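Long-range contacts in 361aa long hypothetical D-aminopeptidase (Pyrococcus horikoshii, PDB 2DRH), which is of unproven function but probably acts as an aminopeptidase of the S58 peptidase family: residues D138-N142 against G335-R341; V52-L56 against H153-I158; A178-K182 against W229-G233. All coordinates share one frame; numbering follows the deposited sequence.

Interaction 1 of 3, residues D138-N142 against G335-R341; sequences DSYLN and GRDNHVR
Y140 is sandwiched between H339 and R341, two side chains from segment 335-341, the turn and second strand of a small hairpin built from strands 333-334 and 340-341. On one face of the phenol lies the imidazole of H339 in an offset stack, the planes only 12° apart and the centroids 4.2 Å apart; H339 CB adds a CH-pi contact over the same face. Against the opposite face the guanidinium of R341 lies nearly flat, a cation-pi contact in which R341 CZ stands 3.9 Å from the centroid of the Y140 ring. The tyrosine reaches this slot because its CG is anti to the backbone N (chi1 -169°), which swings the ring back to the hairpin although the side chain sets out away from it.

Three consecutive carbonyls of the 138-142 loop accept bonds from the hairpin. H339 ND1 donates to Y140 O at 2.8 Å, in the carbonyl plane and on a lone pair, so the imidazole that stacks on the tyrosine ring also grips its backbone. R336 NE reaches S139 O at 2.9 Å and nearly straight (167°), while R336 N bonds to L141 O. L141 CD2 packs on H339 O.

Further out, each arginine is fixed by additional acceptors. R336 NH1 forms a salt bridge with D337 OD2, and its NH2 bonds to V124 O of a second subunit, which brings this contact to the subunit interface. The R341 guanidinium is held in position against Y140 by S177 OG, G231 O and G233 O. Beyond the ring a water joins the two segments, lying 2.9 Å from Y140 OH and accepting a 2.8 Å bond from V340 N.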
ATOM      1  N   ASP A 138      23.622  13.487   6.792  1.00 19.97           N
ATOM      2  CA  ASP A 138      24.872  13.566   7.551  1.00 20.39           C
ATOM      3  C   ASP A 138      25.171  14.978   8.066  1.00 19.94           C
ATOM      4  O   ASP A 138      26.302  15.286   8.438  1.00 17.97           O
ATOM      5  CB  ASP A 138      26.056  13.068   6.703  1.00 19.95           C
ATOM      6  CG  ASP A 138      26.061  13.649   5.294  1.00 21.52           C
ATOM      7  OD1 ASP A 138      25.408  14.690   5.074  1.00 14.56           O
ATOM      8  OD2 ASP A 138      26.728  13.065   4.407  1.00 18.57           O
ATOM      9  N   SER A 139      24.146  15.823   8.120  1.00 20.27           N
ATOM     10  CA  SER A 139      24.320  17.206   8.562  1.00 20.25           C
ATOM     11  C   SER A 139      25.065  17.426   9.876  1.00 19.91           C
ATOM     12  O   SER A 139      25.761  18.430  10.029  1.00 22.22           O
ATOM     13  CB  SER A 139      22.964  17.906   8.636  1.00 17.74           C
ATOM     14  OG  SER A 139      22.172  17.325   9.645  1.00 17.52           O
ATOM     15  N   TYR A 140      24.934  16.511  10.831  1.00 20.90           N
ATOM     16  CA  TYR A 140      25.620  16.699  12.109  1.00 21.20           C
ATOM     17  C   TYR A 140      27.125  16.875  11.933  1.00 22.71           C
ATOM     18  O   TYR A 140      27.748  17.680  12.625  1.00 23.03           O
ATOM     19  CB  TYR A 140      25.355  15.526  13.057  1.00 22.37           C
ATOM     20  CG  TYR A 140      25.821  15.800  14.470  1.00 25.80           C
ATOM     21  CD1 TYR A 140      25.160  16.734  15.276  1.00 25.88           C
ATOM     22  CD2 TYR A 140      26.943  15.158  14.991  1.00 25.57           C
ATOM     23  CE1 TYR A 140      25.610  17.020  16.568  1.00 25.39           C
ATOM     24  CE2 TYR A 140      27.401  15.435  16.278  1.00 27.36           C
ATOM     25  CZ  TYR A 140      26.729  16.368  17.062  1.00 28.28           C
ATOM     26  OH  TYR A 140      27.182  16.632  18.335  1.00 26.06           O
ATOM     27  N   LEU A 141      27.712  16.130  11.002  1.00 21.98           N
ATOM     28  CA  LEU A 141      29.146  16.227  10.759  1.00 21.75           C
ATOM     29  C   LEU A 141      29.475  16.840   9.399  1.00 21.85           C
ATOM     30  O   LEU A 141      30.578  17.337   9.186  1.00 22.74           O
ATOM     31  CB  LEU A 141      29.787  14.834  10.848  1.00 22.38           C
ATOM     32  CG  LEU A 141      29.768  14.120  12.207  1.00 21.87           C
ATOM     33  CD1 LEU A 141      30.313  12.703  12.053  1.00 20.92           C
ATOM     34  CD2 LEU A 141      30.602  14.901  13.210  1.00 18.89           C
ATOM     35  N   ASN A 142      28.517  16.822   8.483  1.00 21.75           N
ATOM     36  CA  ASN A 142      28.778  17.333   7.141  1.00 24.57           C
ATOM     37  C   ASN A 142      28.072  18.613   6.728  1.00 24.01           C
ATOM     38  O   ASN A 142      26.956  18.895   7.163  1.00 25.76           O
ATOM     39  CB  ASN A 142      28.460  16.236   6.116  1.00 21.67           C
ATOM     40  CG  ASN A 142      28.669  16.690   4.686  1.00 23.28           C
ATOM     41  OD1 ASN A 142      29.741  17.179   4.328  1.00 24.02           O
ATOM     42  ND2 ASN A 142      27.644  16.527   3.855  1.00 22.21           N
ATOM     43  N   GLY A 335      33.690  17.016  12.734  1.00 32.84           N
ATOM     44  CA  GLY A 335      33.070  17.605  11.564  1.00 32.01           C
ATOM     45  C   GLY A 335      32.735  19.068  11.746  1.00 30.47           C
ATOM     46  O   GLY A 335      33.350  19.759  12.555  1.00 30.92           O
ATOM     47  N   ARG A 336      31.752  19.538  10.988  1.00 29.91           N
ATOM     48  CA  ARG A 336      31.333  20.931  11.048  1.00 28.81           C
ATOM     49  C   ARG A 336      31.072  21.381  12.475  1.00 27.95           C
ATOM     50  O   ARG A 336      30.562  20.619  13.292  1.00 27.32           O
ATOM     51  CB  ARG A 336      30.087  21.143  10.175  1.00 28.97           C
ATOM     52  CG  ARG A 336      28.838  20.382  10.607  1.00 28.50           C
ATOM     53  CD  ARG A 336      27.932  21.259  11.462  1.00 29.42           C
ATOM     54  NE  ARG A 336      26.558  20.759  11.503  1.00 28.84           N
ATOM     55  CZ  ARG A 336      25.545  21.408  12.072  1.00 30.34           C
ATOM     56  NH1 ARG A 336      25.751  22.589  12.652  1.00 29.19           N
ATOM     57  NH2 ARG A 336      24.325  20.880  12.058  1.00 27.92           N
ATOM     58  N   ASP A 337      31.430  22.627  12.764  1.00 28.60           N
ATOM     59  CA  ASP A 337      31.269  23.204  14.097  1.00 29.48           C
ATOM     60  C   ASP A 337      31.923  22.359  15.180  1.00 29.32           C
ATOM     61  O   ASP A 337      31.423  22.275  16.302  1.00 30.52           O
ATOM     62  CB  ASP A 337      29.790  23.409  14.433  1.00 28.95           C
ATOM     63  CG  ASP A 337      29.142  24.463  13.565  1.00 31.54           C
ATOM     64  OD1 ASP A 337      29.823  25.461  13.238  1.00 32.54           O
ATOM     65  OD2 ASP A 337      27.953  24.302  13.221  1.00 33.77           O
ATOM     66  N   ASN A 338      33.044  21.734  14.838  1.00 28.95           N
ATOM     67  CA  ASN A 338      33.775  20.905  15.783  1.00 30.21           C
ATOM     68  C   ASN A 338      32.937  19.786  16.397  1.00 30.30           C
ATOM     69  O   ASN A 338      33.284  19.249  17.454  1.00 29.43           O
ATOM     70  CB  ASN A 338      34.367  21.775  16.894  1.00 31.51           C
ATOM     71  CG  ASN A 338      35.357  22.791  16.365  1.00 33.87           C
ATOM     72  OD1 ASN A 338      36.330  22.436  15.695  1.00 34.28           O
ATOM     73  ND2 ASN A 338      35.115  24.067  16.662  1.00 32.90           N
ATOM     74  N   HIS A 339      31.829  19.441  15.747  1.00 29.65           N
ATOM     75  CA  HIS A 339      30.987  18.356  16.230  1.00 29.38           C
ATOM     76  C   HIS A 339      31.817  17.071  16.132  1.00 29.81           C
ATOM     77  O   HIS A 339      32.608  16.913  15.198  1.00 29.27           O
ATOM     78  CB  HIS A 339      29.739  18.232  15.353  1.00 29.91           C
ATOM     79  CG  HIS A 339      28.692  19.263  15.636  1.00 31.65           C
ATOM     80  ND1 HIS A 339      27.573  19.422  14.847  1.00 31.66           N
ATOM     81  CD2 HIS A 339      28.571  20.161  16.644  1.00 31.45           C
ATOM     82  CE1 HIS A 339      26.807  20.370  15.357  1.00 31.73           C
ATOM     83  NE2 HIS A 339      27.390  20.834  16.448  1.00 32.16           N
ATOM     84  N   VAL A 340      31.656  16.160  17.087  1.00 29.35           N
ATOM     85  CA  VAL A 340      32.410  14.912  17.036  1.00 28.97           C
ATOM     86  C   VAL A 340      31.616  13.691  17.494  1.00 27.02           C
ATOM     87  O   VAL A 340      30.820  13.764  18.429  1.00 22.90           O
ATOM     88  CB  VAL A 340      33.709  14.989  17.888  1.00 31.04           C
ATOM     89  CG1 VAL A 340      34.570  16.162  17.433  1.00 32.94           C
ATOM     90  CG2 VAL A 340      33.363  15.122  19.361  1.00 32.82           C
ATOM     91  N   ARG A 341      31.844  12.575  16.805  1.00 25.75           N
ATOM     92  CA  ARG A 341      31.206  11.299  17.107  1.00 26.08           C
ATOM     93  C   ARG A 341      32.353  10.315  17.273  1.00 25.66           C
ATOM     94  O   ARG A 341      33.178  10.161  16.368  1.00 24.44           O
ATOM     95  CB  ARG A 341      30.309  10.824  15.953  1.00 25.84           C
ATOM     96  CG  ARG A 341      29.063  11.655  15.693  1.00 26.72           C
ATOM     97  CD  ARG A 341      28.148  11.743  16.908  1.00 26.40           C
ATOM     98  NE  ARG A 341      26.784  12.084  16.509  1.00 27.91           N
ATOM     99  CZ  ARG A 341      25.849  12.560  17.330  1.00 26.11           C
ATOM    100  NH1 ARG A 341      26.120  12.763  18.610  1.00 24.17           N
ATOM    101  NH2 ARG A 341      24.637  12.830  16.865  1.00 26.53           N
TER
HETATM  102  O   HOH W   1      22.874  18.596  12.052  1.00 33.26           O
HETATM  103  O   HOH W   2      29.852  16.076  19.193  1.00 28.08           O

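Interaction 2 of 3, residues V52-L56 against H153-I158; sequences VTAIL and HVVEAI
A54 meets helix 151-160 through its methyl group alone, and the smallness of this residue probably lets strand 48-56 lie close beneath the helix: the axes of the two short segments approach to 7.3 Å at an angle of 45°. This is alpha-on-beta packing, one face of a mixed four-stranded sheet covered by a helix. The tight part is at the centre, where A54 CB rests on the helix backbone, 3.8 Å from A157 O, and sits 4.0 Å from A157 CB and 3.9 Å from I158 CG1. V52 extends this patch toward the start of the helical segment; its CG1, anti to the backbone N (chi1 176°), comes 4.0 Å from A157 CB, so that A157 is wedged between two residues of the same strand face.

Toward the ends the side-chain pairs are looser. L56 CD1 and I158 CG2 are 4.4 Å apart, though L56 CD2 still rests 4.0 Å from I158 O; at the other end V52 CG2 touches only the CB of the partly exposed H153, whose imidazole leads away from the strand. I158 also packs on L111 and Y114 of helix 104-118. With methyl and methylene groups making up the side-chain contacts, the helix is held to the strand by shape and the hydrophobic effect, not by directional polar bonds.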
ATOM      1  N   VAL A  52      29.780   8.693  -1.426  1.00 23.15           N
ATOM      2  CA  VAL A  52      28.872   7.912  -2.246  1.00 23.20           C
ATOM      3  C   VAL A  52      29.235   6.434  -2.188  1.00 23.21           C
ATOM      4  O   VAL A  52      30.412   6.072  -2.175  1.00 24.66           O
ATOM      5  CB  VAL A  52      28.936   8.372  -3.727  1.00 24.36           C
ATOM      6  CG1 VAL A  52      28.059   7.479  -4.601  1.00 23.09           C
ATOM      7  CG2 VAL A  52      28.494   9.818  -3.841  1.00 24.01           C
ATOM      8  N   THR A  53      28.218   5.582  -2.146  1.00 22.50           N
ATOM      9  CA  THR A  53      28.427   4.142  -2.115  1.00 20.79           C
ATOM     10  C   THR A  53      27.550   3.523  -3.199  1.00 23.36           C
ATOM     11  O   THR A  53      26.353   3.822  -3.293  1.00 22.72           O
ATOM     12  CB  THR A  53      28.039   3.535  -0.751  1.00 20.26           C
ATOM     13  OG1 THR A  53      28.910   4.038   0.269  1.00 17.85           O
ATOM     14  CG2 THR A  53      28.139   2.015  -0.799  1.00 19.92           C
ATOM     15  N   ALA A  54      28.151   2.666  -4.017  1.00 22.30           N
ATOM     16  CA  ALA A  54      27.435   2.014  -5.100  1.00 21.52           C
ATOM     17  C   ALA A  54      27.337   0.506  -4.892  1.00 22.41           C
ATOM     18  O   ALA A  54      28.309  -0.136  -4.512  1.00 19.76           O
ATOM     19  CB  ALA A  54      28.130   2.312  -6.422  1.00 21.74           C
ATOM     20  N   ILE A  55      26.152  -0.048  -5.128  1.00 22.85           N
ATOM     21  CA  ILE A  55      25.945  -1.484  -4.998  1.00 24.79           C
ATOM     22  C   ILE A  55      25.444  -1.993  -6.345  1.00 25.15           C
ATOM     23  O   ILE A  55      24.407  -1.544  -6.845  1.00 24.75           O
ATOM     24  CB  ILE A  55      24.892  -1.852  -3.903  1.00 24.34           C
ATOM     25  CG1 ILE A  55      25.314  -1.303  -2.536  1.00 24.06           C
ATOM     26  CG2 ILE A  55      24.754  -3.369  -3.803  1.00 24.60           C
ATOM     27  CD1 ILE A  55      24.721   0.058  -2.201  1.00 24.37           C
ATOM     28  N   LEU A  56      26.196  -2.920  -6.932  1.00 25.30           N
ATOM     29  CA  LEU A  56      25.842  -3.508  -8.220  1.00 25.21           C
ATOM     30  C   LEU A  56      25.237  -4.882  -7.976  1.00 24.79           C
ATOM     31  O   LEU A  56      25.843  -5.720  -7.309  1.00 24.90           O
ATOM     32  CB  LEU A  56      27.087  -3.654  -9.101  1.00 26.01           C
ATOM     33  CG  LEU A  56      27.769  -2.396  -9.643  1.00 28.22           C
ATOM     34  CD1 LEU A  56      28.033  -1.397  -8.529  1.00 29.57           C
ATOM     35  CD2 LEU A  56      29.073  -2.799 -10.328  1.00 28.06           C
ATOM     36  N   HIS A 153      31.774  11.472  -8.959  1.00 25.86           N
ATOM     37  CA  HIS A 153      31.955  10.612  -7.790  1.00 26.92           C
ATOM     38  C   HIS A 153      31.077   9.373  -7.906  1.00 26.90           C
ATOM     39  O   HIS A 153      31.464   8.284  -7.479  1.00 26.89           O
ATOM     40  CB  HIS A 153      31.621  11.384  -6.508  1.00 27.33           C
ATOM     41  CG  HIS A 153      32.579  12.497  -6.209  1.00 28.69           C
ATOM     42  ND1 HIS A 153      32.264  13.548  -5.374  1.00 27.16           N
ATOM     43  CD2 HIS A 153      33.847  12.721  -6.634  1.00 27.43           C
ATOM     44  CE1 HIS A 153      33.295  14.371  -5.297  1.00 26.53           C
ATOM     45  NE2 HIS A 153      34.269  13.892  -6.053  1.00 26.93           N
ATOM     46  N   VAL A 154      29.902   9.544  -8.503  1.00 27.31           N
ATOM     47  CA  VAL A 154      28.969   8.442  -8.678  1.00 27.58           C
ATOM     48  C   VAL A 154      29.508   7.426  -9.685  1.00 27.44           C
ATOM     49  O   VAL A 154      29.419   6.219  -9.466  1.00 27.87           O
ATOM     50  CB  VAL A 154      27.595   8.943  -9.163  1.00 27.66           C
ATOM     51  CG1 VAL A 154      26.644   7.758  -9.333  1.00 27.25           C
ATOM     52  CG2 VAL A 154      27.028   9.945  -8.165  1.00 28.42           C
ATOM     53  N   VAL A 155      30.057   7.917 -10.789  1.00 26.80           N
ATOM     54  CA  VAL A 155      30.615   7.036 -11.802  1.00 27.22           C
ATOM     55  C   VAL A 155      31.829   6.302 -11.229  1.00 28.05           C
ATOM     56  O   VAL A 155      32.020   5.112 -11.480  1.00 27.77           O
ATOM     57  CB  VAL A 155      31.045   7.826 -13.062  1.00 28.49           C
ATOM     58  CG1 VAL A 155      31.698   6.877 -14.077  1.00 27.06           C
ATOM     59  CG2 VAL A 155      29.824   8.515 -13.690  1.00 24.74           C
ATOM     60  N   GLU A 156      32.635   7.018 -10.448  1.00 27.20           N
ATOM     61  CA  GLU A 156      33.826   6.443  -9.833  1.00 27.94           C
ATOM     62  C   GLU A 156      33.454   5.336  -8.849  1.00 26.84           C
ATOM     63  O   GLU A 156      34.054   4.253  -8.861  1.00 25.33           O
ATOM     64  CB  GLU A 156      34.630   7.541  -9.116  1.00 30.73           C
ATOM     65  CG  GLU A 156      35.949   7.096  -8.491  1.00 34.16           C
ATOM     66  CD  GLU A 156      36.893   6.410  -9.480  1.00 37.48           C
ATOM     67  OE1 GLU A 156      37.075   6.924 -10.604  1.00 39.75           O
ATOM     68  OE2 GLU A 156      37.470   5.357  -9.128  1.00 39.96           O
ATOM     69  N   ALA A 157      32.466   5.605  -7.999  1.00 24.64           N
ATOM     70  CA  ALA A 157      32.024   4.619  -7.014  1.00 23.24           C
ATOM     71  C   ALA A 157      31.588   3.334  -7.716  1.00 23.02           C
ATOM     72  O   ALA A 157      31.850   2.234  -7.227  1.00 22.46           O
ATOM     73  CB  ALA A 157      30.871   5.178  -6.173  1.00 22.27           C
ATOM     74  N   ILE A 158      30.932   3.480  -8.865  1.00 21.56           N
ATOM     75  CA  ILE A 158      30.468   2.324  -9.622  1.00 21.31           C
ATOM     76  C   ILE A 158      31.637   1.536 -10.216  1.00 22.42           C
ATOM     77  O   ILE A 158      31.616   0.313 -10.238  1.00 21.43           O
ATOM     78  CB  ILE A 158      29.517   2.753 -10.764  1.00 21.82           C
ATOM     79  CG1 ILE A 158      28.298   3.475 -10.174  1.00 21.18           C
ATOM     80  CG2 ILE A 158      29.086   1.530 -11.576  1.00 20.24           C
ATOM     81  CD1 ILE A 158      27.336   4.011 -11.207  1.00 19.77           C
TER

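Interaction 3 of 3, residues A178-K182 against W229-G233; sequences AFEFK and WPGRG
E180 extends its carboxylate to the 229-233 loop, where OE1 accepts a hydrogen bond from G233 N at 2.7 Å, met nearly along the C-O axis and almost straight (163°); OE2 is satisfied outside the two segments. It projects from a type I' beta turn, A178 to F181, that closes a small two-stranded hairpin. The same OE1 lies 3.7 Å from R232 NE, a long salt bridge with the carboxylate and guanidinium planes steeply turned, at 82°. The arginine has stronger partners in E213, which forms a salt bridge with its NH2, and K227 O, which accepts from NH1. A leucine in place of E180 would probably leave G233 N without its acceptor and take away the weaker of two carboxylates near R232, E213 remaining.

The backbone carbonyls are served by a water and by two arginines. One water lies within hydrogen-bonding distance of both E180 O, at 2.7 Å, and P230 O, at 3.0 Å, while R212 NH2 donates to the same two carbonyls, its NH1 to W229 O and its NE to F179 O. R212 thereby ties the turn to the loop a second time, and its charge also makes a cation-pi contact with F181. G231 O and G233 O accept from R341 NH1 and NH2.

Apolar contact is confined to F181 CE1, which comes 3.7 Å from W229 CD1; the indole atom meets the edge of the phenyl ring near its plane. The contact lies at the surface, with F179 behind the turn packed on helix 309-328 and strand 340-341 lying alongside, R341 touching both E180 and K182.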
ATOM      1  N   ALA A 178      25.249   7.120  14.490  1.00 25.16           N
ATOM      2  CA  ALA A 178      24.353   6.053  14.930  1.00 23.97           C
ATOM      3  C   ALA A 178      24.478   5.875  16.442  1.00 24.51           C
ATOM      4  O   ALA A 178      25.572   5.613  16.952  1.00 23.83           O
ATOM      5  CB  ALA A 178      24.696   4.749  14.220  1.00 24.00           C
ATOM      6  N   PHE A 179      23.363   6.032  17.153  1.00 22.29           N
ATOM      7  CA  PHE A 179      23.357   5.889  18.607  1.00 22.63           C
ATOM      8  C   PHE A 179      24.334   6.869  19.245  1.00 22.71           C
ATOM      9  O   PHE A 179      24.881   6.612  20.315  1.00 22.06           O
ATOM     10  CB  PHE A 179      23.734   4.455  18.994  1.00 21.56           C
ATOM     11  CG  PHE A 179      22.766   3.426  18.498  1.00 24.30           C
ATOM     12  CD1 PHE A 179      21.502   3.305  19.075  1.00 22.49           C
ATOM     13  CD2 PHE A 179      23.099   2.599  17.428  1.00 22.67           C
ATOM     14  CE1 PHE A 179      20.583   2.376  18.591  1.00 23.30           C
ATOM     15  CE2 PHE A 179      22.186   1.668  16.937  1.00 23.78           C
ATOM     16  CZ  PHE A 179      20.927   1.557  17.519  1.00 23.17           C
ATOM     17  N   GLU A 180      24.546   7.990  18.569  1.00 22.12           N
ATOM     18  CA  GLU A 180      25.450   9.030  19.038  1.00 24.40           C
ATOM     19  C   GLU A 180      26.902   8.585  19.136  1.00 23.25           C
ATOM     20  O   GLU A 180      27.689   9.107  19.923  1.00 23.96           O
ATOM     21  CB  GLU A 180      24.938   9.627  20.352  1.00 22.00           C
ATOM     22  CG  GLU A 180      23.592  10.294  20.143  1.00 23.79           C
ATOM     23  CD  GLU A 180      23.012  10.914  21.396  1.00 24.00           C
ATOM     24  OE1 GLU A 180      23.534  11.955  21.853  1.00 24.26           O
ATOM     25  OE2 GLU A 180      22.029  10.353  21.917  1.00 22.32           O
ATOM     26  N   PHE A 181      27.231   7.606  18.302  1.00 24.91           N
ATOM     27  CA  PHE A 181      28.581   7.088  18.146  1.00 22.68           C
ATOM     28  C   PHE A 181      28.756   7.283  16.644  1.00 24.31           C
ATOM     29  O   PHE A 181      27.798   7.654  15.956  1.00 23.04           O
ATOM     30  CB  PHE A 181      28.659   5.599  18.486  1.00 23.18           C
ATOM     31  CG  PHE A 181      28.617   5.304  19.963  1.00 22.36           C
ATOM     32  CD1 PHE A 181      29.600   5.801  20.812  1.00 23.56           C
ATOM     33  CD2 PHE A 181      27.615   4.496  20.496  1.00 22.22           C
ATOM     34  CE1 PHE A 181      29.590   5.492  22.179  1.00 23.49           C
ATOM     35  CE2 PHE A 181      27.593   4.181  21.857  1.00 20.71           C
ATOM     36  CZ  PHE A 181      28.582   4.679  22.699  1.00 20.50           C
ATOM     37  N   LYS A 182      29.952   7.055  16.119  1.00 24.39           N
ATOM     38  CA  LYS A 182      30.136   7.225  14.687  1.00 23.71           C
ATOM     39  C   LYS A 182      29.366   6.118  13.976  1.00 23.88           C
ATOM     40  O   LYS A 182      29.419   4.958  14.389  1.00 24.25           O
ATOM     41  CB  LYS A 182      31.612   7.138  14.319  1.00 23.99           C
ATOM     42  CG  LYS A 182      31.899   7.435  12.856  1.00 24.90           C
ATOM     43  CD  LYS A 182      31.597   8.890  12.516  1.00 25.19           C
ATOM     44  CE  LYS A 182      31.741   9.149  11.018  1.00 23.10           C
ATOM     45  NZ  LYS A 182      30.851   8.247  10.237  1.00 20.59           N
ATOM     46  N   TRP A 229      29.691   8.065  27.699  1.00 35.63           N
ATOM     47  CA  TRP A 229      30.802   8.109  26.757  1.00 34.72           C
ATOM     48  C   TRP A 229      30.612   9.382  25.924  1.00 34.82           C
ATOM     49  O   TRP A 229      29.506   9.681  25.480  1.00 35.48           O
ATOM     50  CB  TRP A 229      30.804   6.862  25.869  1.00 34.75           C
ATOM     51  CG  TRP A 229      32.096   6.661  25.140  1.00 34.72           C
ATOM     52  CD1 TRP A 229      32.440   7.168  23.920  1.00 35.21           C
ATOM     53  CD2 TRP A 229      33.243   5.949  25.617  1.00 35.24           C
ATOM     54  NE1 TRP A 229      33.733   6.816  23.607  1.00 34.13           N
ATOM     55  CE2 TRP A 229      34.250   6.069  24.631  1.00 35.59           C
ATOM     56  CE3 TRP A 229      33.520   5.222  26.785  1.00 35.59           C
ATOM     57  CZ2 TRP A 229      35.518   5.487  24.778  1.00 35.65           C
ATOM     58  CZ3 TRP A 229      34.783   4.645  26.931  1.00 35.86           C
ATOM     59  CH2 TRP A 229      35.765   4.781  25.931  1.00 35.19           C
ATOM     60  N   PRO A 230      31.691  10.156  25.713  1.00 35.28           N
ATOM     61  CA  PRO A 230      31.662  11.409  24.945  1.00 34.76           C
ATOM     62  C   PRO A 230      31.000  11.333  23.567  1.00 34.18           C
ATOM     63  O   PRO A 230      30.757  10.249  23.039  1.00 34.02           O
ATOM     64  CB  PRO A 230      33.143  11.783  24.839  1.00 34.13           C
ATOM     65  CG  PRO A 230      33.727  11.204  26.075  1.00 34.65           C
ATOM     66  CD  PRO A 230      33.066   9.849  26.145  1.00 35.08           C
ATOM     67  N   GLY A 231      30.717  12.503  22.998  1.00 33.62           N
ATOM     68  CA  GLY A 231      30.121  12.575  21.676  1.00 33.25           C
ATOM     69  C   GLY A 231      28.611  12.698  21.595  1.00 33.44           C
ATOM     70  O   GLY A 231      28.052  12.609  20.504  1.00 32.74           O
ATOM     71  N   ARG A 232      27.946  12.909  22.725  1.00 32.15           N
ATOM     72  CA  ARG A 232      26.492  13.023  22.719  1.00 32.89           C
ATOM     73  C   ARG A 232      26.007  14.367  22.194  1.00 32.84           C
ATOM     74  O   ARG A 232      26.692  15.380  22.331  1.00 32.45           O
ATOM     75  CB  ARG A 232      25.928  12.764  24.123  1.00 33.16           C
ATOM     76  CG  ARG A 232      26.203  11.346  24.621  1.00 32.74           C
ATOM     77  CD  ARG A 232      25.312  10.948  25.789  1.00 33.40           C
ATOM     78  NE  ARG A 232      23.891  11.044  25.457  1.00 32.44           N
ATOM     79  CZ  ARG A 232      22.925  10.418  26.122  1.00 32.09           C
ATOM     80  NH1 ARG A 232      23.225   9.641  27.155  1.00 30.23           N
ATOM     81  NH2 ARG A 232      21.658  10.580  25.768  1.00 31.59           N
ATOM     82  N   GLY A 233      24.825  14.357  21.579  1.00 32.34           N
ATOM     83  CA  GLY A 233      24.253  15.575  21.033  1.00 31.85           C
ATOM     84  C   GLY A 233      23.482  15.351  19.742  1.00 31.12           C
ATOM     85  O   GLY A 233      23.663  14.343  19.052  1.00 27.70           O
TER
HETATM   86  O   HOH W   3      30.337   9.571  20.164  1.00 21.96           O

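Interactions 1 and 3 form one continuous cluster, their centres about 11 Å apart, and R341 of interaction 1 is the link between them: its NH1 lies 2.7 Å from G231 O and its NH2 2.8 Å from G233 O, so the guanidinium covering the tyrosine is probably hydrogen-bonded to the loop of interaction 3 as well. In sequence, interaction 3 is nested inside the long loop that interaction 1 closes. Interaction 2 stands apart, its centre about 23 Å from that of interaction 1 and about 28 Å from that of interaction 3. Interactions 1 and 3 combine polar bonds with aromatic contacts, whereas interaction 2 is apolar packing; strand 48-56 links the regions through T50, which bonds to D138.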